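Methylmalonate-semialdehyde dehydrogenase (Oceanimonas doudoroffii, PDB 4ZZ7) catalyses the NAD-dependent, acylating oxidation of methylmalonate semialdehyde, as a member of the aldehyde dehydrogenase family. Local coordinates at residues Arg245-Lys253 with Ser458-Tyr466; Met142-Pro150 with Arg219-Gly227. All coordinates share one frame; numbering follows the deposited sequence.

Interaction 1: residues Arg245-Lys253 with Ser458-Tyr466; sequences RCQALGGAK and SLFGDLHAY. With NAD (nicotinamide-adenine-dinucleotide), chain M.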
# COMPACT_ATOMS: atom_id res chain seq x y z
N ARG A 245 -1.02 -15.39 -20.21
CA ARG A 245 -0.17 -15.33 -19.05
C ARG A 245 -0.26 -16.63 -18.26
O ARG A 245 -1.23 -17.38 -18.40
CB ARG A 245 -0.58 -14.16 -18.18
CG ARG A 245 -2.01 -14.23 -17.67
CD ARG A 245 -2.28 -13.20 -16.58
NE ARG A 245 -2.35 -11.83 -17.07
CZ ARG A 245 -2.46 -10.75 -16.29
NH1 ARG A 245 -2.55 -10.87 -14.95
NH2 ARG A 245 -2.51 -9.54 -16.84
N CYS A 246 0.75 -16.87 -17.42
CA CYS A 246 0.87 -18.14 -16.73
C CYS A 246 1.78 -18.03 -15.51
O CYS A 246 2.69 -17.19 -15.47
CB CYS A 246 1.41 -19.22 -17.70
SG CYS A 246 1.69 -20.90 -17.04
N GLN A 247 1.49 -18.87 -14.52
CA GLN A 247 2.37 -19.11 -13.36
C GLN A 247 2.39 -20.63 -13.17
O GLN A 247 1.34 -21.27 -13.01
CB GLN A 247 1.87 -18.37 -12.08
CG GLN A 247 0.45 -18.74 -11.61
CD GLN A 247 -0.15 -17.93 -10.45
OE1 GLN A 247 -1.32 -18.16 -10.09
NE2 GLN A 247 0.62 -17.02 -9.86
N ALA A 248 3.57 -21.22 -13.23
CA ALA A 248 3.70 -22.64 -13.05
C ALA A 248 4.69 -22.93 -11.95
O ALA A 248 5.88 -22.63 -12.06
CB ALA A 248 4.14 -23.28 -14.33
N LEU A 249 4.20 -23.55 -10.89
CA LEU A 249 5.01 -23.95 -9.76
C LEU A 249 5.37 -25.43 -9.89
O LEU A 249 4.57 -26.23 -10.33
CB LEU A 249 4.26 -23.68 -8.46
CG LEU A 249 4.21 -22.21 -8.05
CD1 LEU A 249 3.31 -21.42 -8.95
CD2 LEU A 249 3.74 -22.07 -6.61
N GLY A 250 6.58 -25.76 -9.43
CA GLY A 250 7.26 -27.01 -9.77
C GLY A 250 7.75 -27.78 -8.56
O GLY A 250 7.20 -27.67 -7.47
N GLY A 251 8.81 -28.56 -8.76
CA GLY A 251 9.35 -29.41 -7.70
C GLY A 251 10.22 -28.73 -6.67
O GLY A 251 10.41 -27.51 -6.71
N ALA A 252 10.78 -29.54 -5.78
CA ALA A 252 11.51 -29.03 -4.62
C ALA A 252 12.48 -30.04 -3.98
O ALA A 252 12.24 -31.24 -4.00
CB ALA A 252 10.50 -28.56 -3.60
N LYS A 253 13.58 -29.53 -3.44
CA LYS A 253 14.46 -30.29 -2.53
C LYS A 253 14.83 -29.40 -1.33
O LYS A 253 15.84 -28.67 -1.34
CB LYS A 253 15.74 -30.81 -3.22
CG LYS A 253 15.79 -32.32 -3.41
CD LYS A 253 16.28 -33.06 -2.17
CE LYS A 253 16.43 -34.56 -2.41
NZ LYS A 253 15.18 -35.33 -2.26
N SER A 458 12.02 -24.22 -9.33
CA SER A 458 10.77 -24.50 -8.59
C SER A 458 9.55 -23.64 -9.02
O SER A 458 8.42 -23.91 -8.63
CB SER A 458 11.00 -24.34 -7.07
OG SER A 458 11.99 -25.24 -6.58
N LEU A 459 9.78 -22.59 -9.81
CA LEU A 459 8.72 -21.70 -10.27
C LEU A 459 9.01 -21.02 -11.61
O LEU A 459 10.09 -20.47 -11.84
CB LEU A 459 8.49 -20.61 -9.21
CG LEU A 459 7.25 -19.75 -9.40
CD1 LEU A 459 6.68 -19.38 -8.06
CD2 LEU A 459 7.53 -18.49 -10.23
N PHE A 460 8.02 -21.05 -12.49
CA PHE A 460 8.09 -20.34 -13.75
C PHE A 460 7.06 -19.21 -13.73
O PHE A 460 5.88 -19.44 -13.56
CB PHE A 460 7.85 -21.28 -14.94
CG PHE A 460 8.83 -22.43 -15.01
CD1 PHE A 460 8.57 -23.61 -14.35
CD2 PHE A 460 9.98 -22.33 -15.74
CE1 PHE A 460 9.46 -24.68 -14.41
CE2 PHE A 460 10.88 -23.39 -15.81
CZ PHE A 460 10.62 -24.56 -15.15
N GLY A 461 7.56 -17.99 -13.89
CA GLY A 461 6.74 -16.77 -13.89
C GLY A 461 7.32 -15.68 -13.00
O GLY A 461 8.44 -15.82 -12.46
N ASP A 462 6.56 -14.60 -12.86
CA ASP A 462 6.92 -13.47 -12.00
C ASP A 462 5.91 -13.10 -10.91
O ASP A 462 6.18 -12.20 -10.12
CB ASP A 462 7.25 -12.22 -12.85
CG ASP A 462 6.16 -11.89 -13.86
OD1 ASP A 462 5.00 -12.25 -13.62
OD2 ASP A 462 6.47 -11.28 -14.91
N LEU A 463 4.76 -13.78 -10.87
CA LEU A 463 3.78 -13.59 -9.80
C LEU A 463 3.52 -14.93 -9.15
O LEU A 463 3.24 -15.91 -9.83
CB LEU A 463 2.47 -13.04 -10.35
CG LEU A 463 2.55 -11.61 -10.82
CD1 LEU A 463 1.31 -11.26 -11.60
CD2 LEU A 463 2.73 -10.66 -9.65
N HIS A 464 3.58 -14.95 -7.82
CA HIS A 464 3.51 -16.19 -7.08
C HIS A 464 2.10 -16.61 -6.76
O HIS A 464 1.16 -15.93 -7.12
CB HIS A 464 4.39 -16.04 -5.86
CG HIS A 464 5.83 -15.88 -6.23
ND1 HIS A 464 6.85 -15.94 -5.30
CD2 HIS A 464 6.42 -15.70 -7.43
CE1 HIS A 464 8.00 -15.80 -5.92
NE2 HIS A 464 7.77 -15.65 -7.21
N ALA A 465 1.97 -17.76 -6.12
CA ALA A 465 0.68 -18.37 -5.81
C ALA A 465 0.03 -17.74 -4.60
O ALA A 465 0.71 -17.35 -3.64
CB ALA A 465 0.81 -19.88 -5.60
N TYR A 466 -1.31 -17.62 -4.73
CA TYR A 466 -2.27 -17.11 -3.74
C TYR A 466 -1.86 -15.76 -3.20
O TYR A 466 -0.96 -15.16 -3.73
CB TYR A 466 -2.65 -18.18 -2.68
CG TYR A 466 -1.64 -18.71 -1.67
CD1 TYR A 466 -1.44 -18.05 -0.48
CD2 TYR A 466 -1.02 -19.94 -1.83
CE1 TYR A 466 -0.59 -18.56 0.50
CE2 TYR A 466 -0.18 -20.45 -0.86
CZ TYR A 466 0.04 -19.75 0.31
OH TYR A 466 0.89 -20.22 1.29
PA NAD M . 2.23 -33.44 -12.10
O1A NAD M . 2.06 -34.80 -12.76
O2A NAD M . 3.47 -32.59 -12.33
O5B NAD M . 0.99 -32.50 -12.54
C5B NAD M . -0.27 -32.46 -11.85
C4B NAD M . -1.40 -31.98 -12.77
O4B NAD M . -0.94 -31.84 -14.11
C3B NAD M . -2.58 -32.94 -12.83
O3B NAD M . -3.79 -32.17 -12.78
C2B NAD M . -2.40 -33.71 -14.14
O2B NAD M . -3.57 -34.07 -14.89
C1B NAD M . -1.60 -32.75 -15.00
N9A NAD M . -0.61 -33.45 -15.88
C8A NAD M . 0.15 -34.53 -15.54
N7A NAD M . 0.95 -34.89 -16.57
C5A NAD M . 0.70 -34.05 -17.60
C6A NAD M . 1.20 -33.89 -19.00
N6A NAD M . 2.14 -34.74 -19.47
N1A NAD M . 0.69 -32.88 -19.75
C2A NAD M . -0.27 -32.03 -19.27
N3A NAD M . -0.77 -32.10 -18.02
C4A NAD M . -0.33 -33.08 -17.15
O3 NAD M . 2.03 -33.61 -10.48
PN NAD M . 1.44 -34.87 -9.62
O1N NAD M . -0.08 -35.01 -9.81
O2N NAD M . 2.32 -36.13 -9.70
O5D NAD M . 1.72 -34.19 -8.20
C5D NAD M . 3.04 -34.20 -7.64
C4D NAD M . 3.88 -32.92 -7.90
O4D NAD M . 3.35 -31.72 -7.30
C3D NAD M . 5.29 -33.08 -7.32
O3D NAD M . 6.24 -33.32 -8.36
C2D NAD M . 5.60 -31.78 -6.55
O2D NAD M . 6.90 -31.27 -6.87
C1D NAD M . 4.47 -30.87 -6.98
N1N NAD M . 4.10 -29.84 -6.01
C2N NAD M . 4.57 -28.61 -6.23
C3N NAD M . 4.25 -27.56 -5.37
C7N NAD M . 4.79 -26.16 -5.54
O7N NAD M . 5.99 -25.89 -5.65
N7N NAD M . 3.89 -25.19 -5.52
C4N NAD M . 3.40 -27.81 -4.30
C5N NAD M . 2.90 -29.09 -4.09
C6N NAD M . 3.27 -30.10 -4.98
O HOH W 1 -2.60 -18.15 -7.40
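Ala248 and Phe460 form an antiparallel hydrogen-bonded pair between strand 245-249 and the short strand 459-460. Ala248 N gives a nearly straight bond to Phe460 O at 2.9 Å, and Phe460 N returns one to Ala248 O. Past the strand end, Gly250 N bonds to Ser458 O at 2.7 Å. Ser458 OG donates to Gly251 O at 2.8 Å.

Gln247 carries the side-chain bonding. Its CG sits between the backbone N and the carbonyl carbon (chi1 59°), and the rest of the chain runs out extended and brings the amide up to the carbonyls of Leu463 and His464. NE2 meets Leu463 O at 2.8 Å, with that oxygen in the plane of the amide. A weak second bond goes to His464 O. OE1 takes a bond from Ser224 and one from a water that also accepts from Tyr466 N. Both ends of the amide are thus held, which fixes its rotation.

The apolar contacts centre on Leu249. Leu249 and Leu459 run side by side, with CG of Leu249 3.8 Å from CD1 of Leu459. Leu249 CD2 packs on Ala465 CB and also lies 3.3 Å from N7N of the NAD carboxamide. Leu249, Gly250 and Gly251 line the NAD pocket. Leu459 CD1 sits over one face of the His464 ring, toward its rim.

Within this chain strand 459-460 is the edge strand of the sheet of the NAD-binding domain, and 245-249 lies between it and 220-226. Helix 229-241 covers Ala248 and Phe460, while helix 467-473 packs against Gln247 and Leu463.

Interaction 2: residues Met142-Pro150 with Arg219-Gly227; sequences MGVVAGITP and RVKAVSFVG. With NAD (nicotinamide-adenine-dinucleotide), chain M.
Ile148 and Phe225 meet at the C-terminal ends of two neighbouring parallel strands of the Rossmann-type NAD-binding domain. Ile148 CG2 touches Phe225 CD1 at 3.5 Å, approaching the edge of the ring close to its plane. With CG anti to the backbone N (chi1 177°), the ring of Phe225 reaches the cofactor. CE1 lies 3.4 Å from NAD O4B, and the diphosphate oxygen O2A lies in plane at the ring edge. Without the ring of Phe225, as with an alanine here, Ile148 CG2 and ribose atom O4B would probably lose their shared contact and a gap would open beside the diphosphate.

Pro150 and Val226 continue the pocket. Pro150 CG packs on Val226 CG1 at 3.8 Å. Val226 CG1 also faces the nicotinamide end, and Pro150 CB lies against O5D of NAD.

Strands 144-148 and 220-226 run 13° from parallel and hold these groups in place. Their backbone ladder alternates from Lys221 N to Val144 O through to Val226 N to Ile148 O. Within it, Ala146 N to Ala222 O is 2.9 Å. Farther back, Ala146 CB packs on Val220 CG1 at 3.6 Å. Met142 folds its CE onto Lys221 O.

Outside this pair, helix 229-241 packs against Val223 and Phe225 through Ile235. Helix 156-167 places Met161 against Ser224 and Val226. Strand 171-175 bonds to the far edge of 144-148. Just after strand 144-148, the Thr149 carbonyl oxygen accepts a hydrogen bond from ribose hydroxyl O3B of NAD at 2.7 Å.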
# COMPACT_ATOMS: atom_id res chain seq x y z
N MET A 142 -9.66 -10.69 -15.81
CA MET A 142 -9.14 -11.30 -17.03
C MET A 142 -10.26 -11.87 -17.93
O MET A 142 -10.34 -11.57 -19.13
CB MET A 142 -8.17 -12.43 -16.65
CG MET A 142 -6.92 -12.00 -15.88
SD MET A 142 -5.92 -10.82 -16.81
CE MET A 142 -5.35 -11.74 -18.25
N GLY A 143 -11.11 -12.71 -17.35
CA GLY A 143 -12.10 -13.44 -18.12
C GLY A 143 -12.20 -14.84 -17.60
O GLY A 143 -12.48 -15.01 -16.41
N VAL A 144 -11.97 -15.82 -18.47
CA VAL A 144 -11.98 -17.23 -18.06
C VAL A 144 -10.57 -17.60 -17.71
O VAL A 144 -9.63 -17.35 -18.47
CB VAL A 144 -12.50 -18.22 -19.14
CG1 VAL A 144 -12.51 -19.64 -18.59
CG2 VAL A 144 -13.92 -17.86 -19.58
N VAL A 145 -10.44 -18.21 -16.53
CA VAL A 145 -9.16 -18.54 -15.94
C VAL A 145 -9.14 -20.01 -15.67
O VAL A 145 -10.14 -20.57 -15.20
CB VAL A 145 -8.96 -17.82 -14.62
CG1 VAL A 145 -7.64 -18.26 -13.97
CG2 VAL A 145 -8.92 -16.32 -14.86
N ALA A 146 -8.00 -20.63 -15.96
CA ALA A 146 -7.86 -22.08 -15.87
C ALA A 146 -6.87 -22.42 -14.78
O ALA A 146 -5.83 -21.77 -14.65
CB ALA A 146 -7.40 -22.64 -17.20
N GLY A 147 -7.20 -23.45 -14.00
CA GLY A 147 -6.36 -23.91 -12.89
C GLY A 147 -6.07 -25.38 -13.00
O GLY A 147 -6.96 -26.16 -13.29
N ILE A 148 -4.81 -25.77 -12.77
CA ILE A 148 -4.39 -27.15 -12.92
C ILE A 148 -3.59 -27.54 -11.70
O ILE A 148 -2.57 -26.90 -11.42
CB ILE A 148 -3.54 -27.35 -14.16
CG1 ILE A 148 -4.36 -26.97 -15.39
CG2 ILE A 148 -3.07 -28.80 -14.27
CD1 ILE A 148 -3.53 -26.78 -16.62
N THR A 149 -4.03 -28.60 -11.01
CA THR A 149 -3.58 -28.86 -9.65
C THR A 149 -3.06 -30.27 -9.47
O THR A 149 -3.36 -31.16 -10.26
CB THR A 149 -4.70 -28.58 -8.62
OG1 THR A 149 -5.73 -29.59 -8.67
CG2 THR A 149 -5.30 -27.22 -8.87
N PRO A 150 -2.25 -30.48 -8.43
CA PRO A 150 -1.67 -31.80 -8.23
C PRO A 150 -2.48 -32.73 -7.28
O PRO A 150 -3.57 -32.34 -6.77
CB PRO A 150 -0.31 -31.45 -7.63
CG PRO A 150 -0.58 -30.23 -6.81
CD PRO A 150 -1.77 -29.53 -7.42
N ARG A 219 -10.24 -18.38 -25.48
CA ARG A 219 -11.01 -17.74 -24.39
C ARG A 219 -10.34 -17.82 -22.99
O ARG A 219 -10.69 -17.06 -22.10
CB ARG A 219 -12.43 -18.32 -24.31
CG ARG A 219 -13.25 -18.09 -25.55
CD ARG A 219 -14.48 -18.97 -25.61
NE ARG A 219 -14.17 -20.37 -25.82
CZ ARG A 219 -15.08 -21.33 -25.88
NH1 ARG A 219 -16.37 -21.05 -25.76
NH2 ARG A 219 -14.70 -22.60 -26.06
N VAL A 220 -9.41 -18.76 -22.81
CA VAL A 220 -8.70 -18.92 -21.55
C VAL A 220 -7.61 -17.89 -21.57
O VAL A 220 -6.68 -17.99 -22.36
CB VAL A 220 -8.08 -20.33 -21.39
CG1 VAL A 220 -7.33 -20.44 -20.08
CG2 VAL A 220 -9.14 -21.41 -21.44
N LYS A 221 -7.71 -16.93 -20.66
CA LYS A 221 -6.82 -15.81 -20.59
C LYS A 221 -5.70 -15.92 -19.55
O LYS A 221 -4.80 -15.08 -19.57
CB LYS A 221 -7.64 -14.55 -20.30
CG LYS A 221 -8.01 -13.77 -21.54
CD LYS A 221 -9.21 -14.35 -22.26
CE LYS A 221 -9.07 -14.20 -23.78
NZ LYS A 221 -9.08 -12.80 -24.29
N ALA A 222 -5.75 -16.90 -18.65
CA ALA A 222 -4.67 -17.09 -17.68
C ALA A 222 -4.65 -18.50 -17.15
O ALA A 222 -5.70 -19.10 -16.94
CB ALA A 222 -4.82 -16.11 -16.52
N VAL A 223 -3.46 -19.01 -16.89
CA VAL A 223 -3.31 -20.38 -16.41
C VAL A 223 -2.44 -20.48 -15.14
O VAL A 223 -1.26 -20.13 -15.17
CB VAL A 223 -2.71 -21.27 -17.51
CG1 VAL A 223 -2.56 -22.71 -17.04
CG2 VAL A 223 -3.56 -21.18 -18.78
N SER A 224 -3.04 -20.97 -14.05
CA SER A 224 -2.32 -21.28 -12.79
C SER A 224 -2.03 -22.78 -12.69
O SER A 224 -2.96 -23.59 -12.51
CB SER A 224 -3.14 -20.85 -11.57
OG SER A 224 -3.18 -19.44 -11.40
N PHE A 225 -0.75 -23.16 -12.80
CA PHE A 225 -0.35 -24.56 -12.67
C PHE A 225 0.45 -24.74 -11.43
O PHE A 225 1.29 -23.91 -11.12
CB PHE A 225 0.52 -25.04 -13.84
CG PHE A 225 1.01 -26.47 -13.68
CD1 PHE A 225 0.19 -27.52 -13.98
CD2 PHE A 225 2.29 -26.74 -13.20
CE1 PHE A 225 0.63 -28.82 -13.81
CE2 PHE A 225 2.73 -28.04 -13.03
CZ PHE A 225 1.90 -29.08 -13.34
N VAL A 226 0.17 -25.85 -10.74
CA VAL A 226 0.96 -26.33 -9.59
C VAL A 226 1.21 -27.82 -9.83
O VAL A 226 0.29 -28.57 -10.10
CB VAL A 226 0.21 -26.11 -8.25
CG1 VAL A 226 0.95 -26.74 -7.08
CG2 VAL A 226 0.07 -24.62 -7.99
N GLY A 227 2.47 -28.23 -9.76
CA GLY A 227 2.82 -29.63 -9.99
C GLY A 227 4.33 -29.82 -10.12
O GLY A 227 5.10 -29.08 -9.51
PA NAD M . 2.23 -33.44 -12.10
O1A NAD M . 2.06 -34.80 -12.76
O2A NAD M . 3.47 -32.59 -12.33
O5B NAD M . 0.99 -32.50 -12.54
C5B NAD M . -0.27 -32.46 -11.85
C4B NAD M . -1.40 -31.98 -12.77
O4B NAD M . -0.94 -31.84 -14.11
C3B NAD M . -2.58 -32.94 -12.83
O3B NAD M . -3.79 -32.17 -12.78
C2B NAD M . -2.40 -33.71 -14.14
O2B NAD M . -3.57 -34.07 -14.89
C1B NAD M . -1.60 -32.75 -15.00
N9A NAD M . -0.61 -33.45 -15.88
C8A NAD M . 0.15 -34.53 -15.54
N7A NAD M . 0.95 -34.89 -16.57
C5A NAD M . 0.70 -34.05 -17.60
C6A NAD M . 1.20 -33.89 -19.00
N6A NAD M . 2.14 -34.74 -19.47
N1A NAD M . 0.69 -32.88 -19.75
C2A NAD M . -0.27 -32.03 -19.27
N3A NAD M . -0.77 -32.10 -18.02
C4A NAD M . -0.33 -33.08 -17.15
O3 NAD M . 2.03 -33.61 -10.48
PN NAD M . 1.44 -34.87 -9.62
O1N NAD M . -0.08 -35.01 -9.81
O2N NAD M . 2.32 -36.13 -9.70
O5D NAD M . 1.72 -34.19 -8.20
C5D NAD M . 3.04 -34.20 -7.64
C4D NAD M . 3.88 -32.92 -7.90
O4D NAD M . 3.35 -31.72 -7.30
C3D NAD M . 5.29 -33.08 -7.32
O3D NAD M . 6.24 -33.32 -8.36
C2D NAD M . 5.60 -31.78 -6.55
O2D NAD M . 6.90 -31.27 -6.87
C1D NAD M . 4.47 -30.87 -6.98
N1N NAD M . 4.10 -29.84 -6.01
C2N NAD M . 4.57 -28.61 -6.23
C3N NAD M . 4.25 -27.56 -5.37
C7N NAD M . 4.79 -26.16 -5.54
O7N NAD M . 5.99 -25.89 -5.65
N7N NAD M . 3.89 -25.19 -5.52
C4N NAD M . 3.40 -27.81 -4.30
C5N NAD M . 2.90 -29.09 -4.09
C6N NAD M . 3.27 -30.10 -4.98
O HOH W 2 -12.16 -15.28 -21.14

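From the N terminus, the chain first closes interaction 2. Residues 142-150 pair with 219-227 after 68 intervening residues, which include strands 171-175 and 201-203. Helix 229-241 then leads into 245-253, where interaction 1 opens. It closes 204 residues later, after the chain has passed through the other large sheet, that of the catalytic domain. Interaction 1 thus brings a late segment, 458-466, back to the NAD-binding sheet. The two loops are in series and neither nest nor cross. Strands 220-226 and 245-249 are neighbours, so both contacts belong to one sheet. Gln247 O lies 2.8 Å from Phe225 N, a probable hydrogen bond. Both contacts also touch NAD.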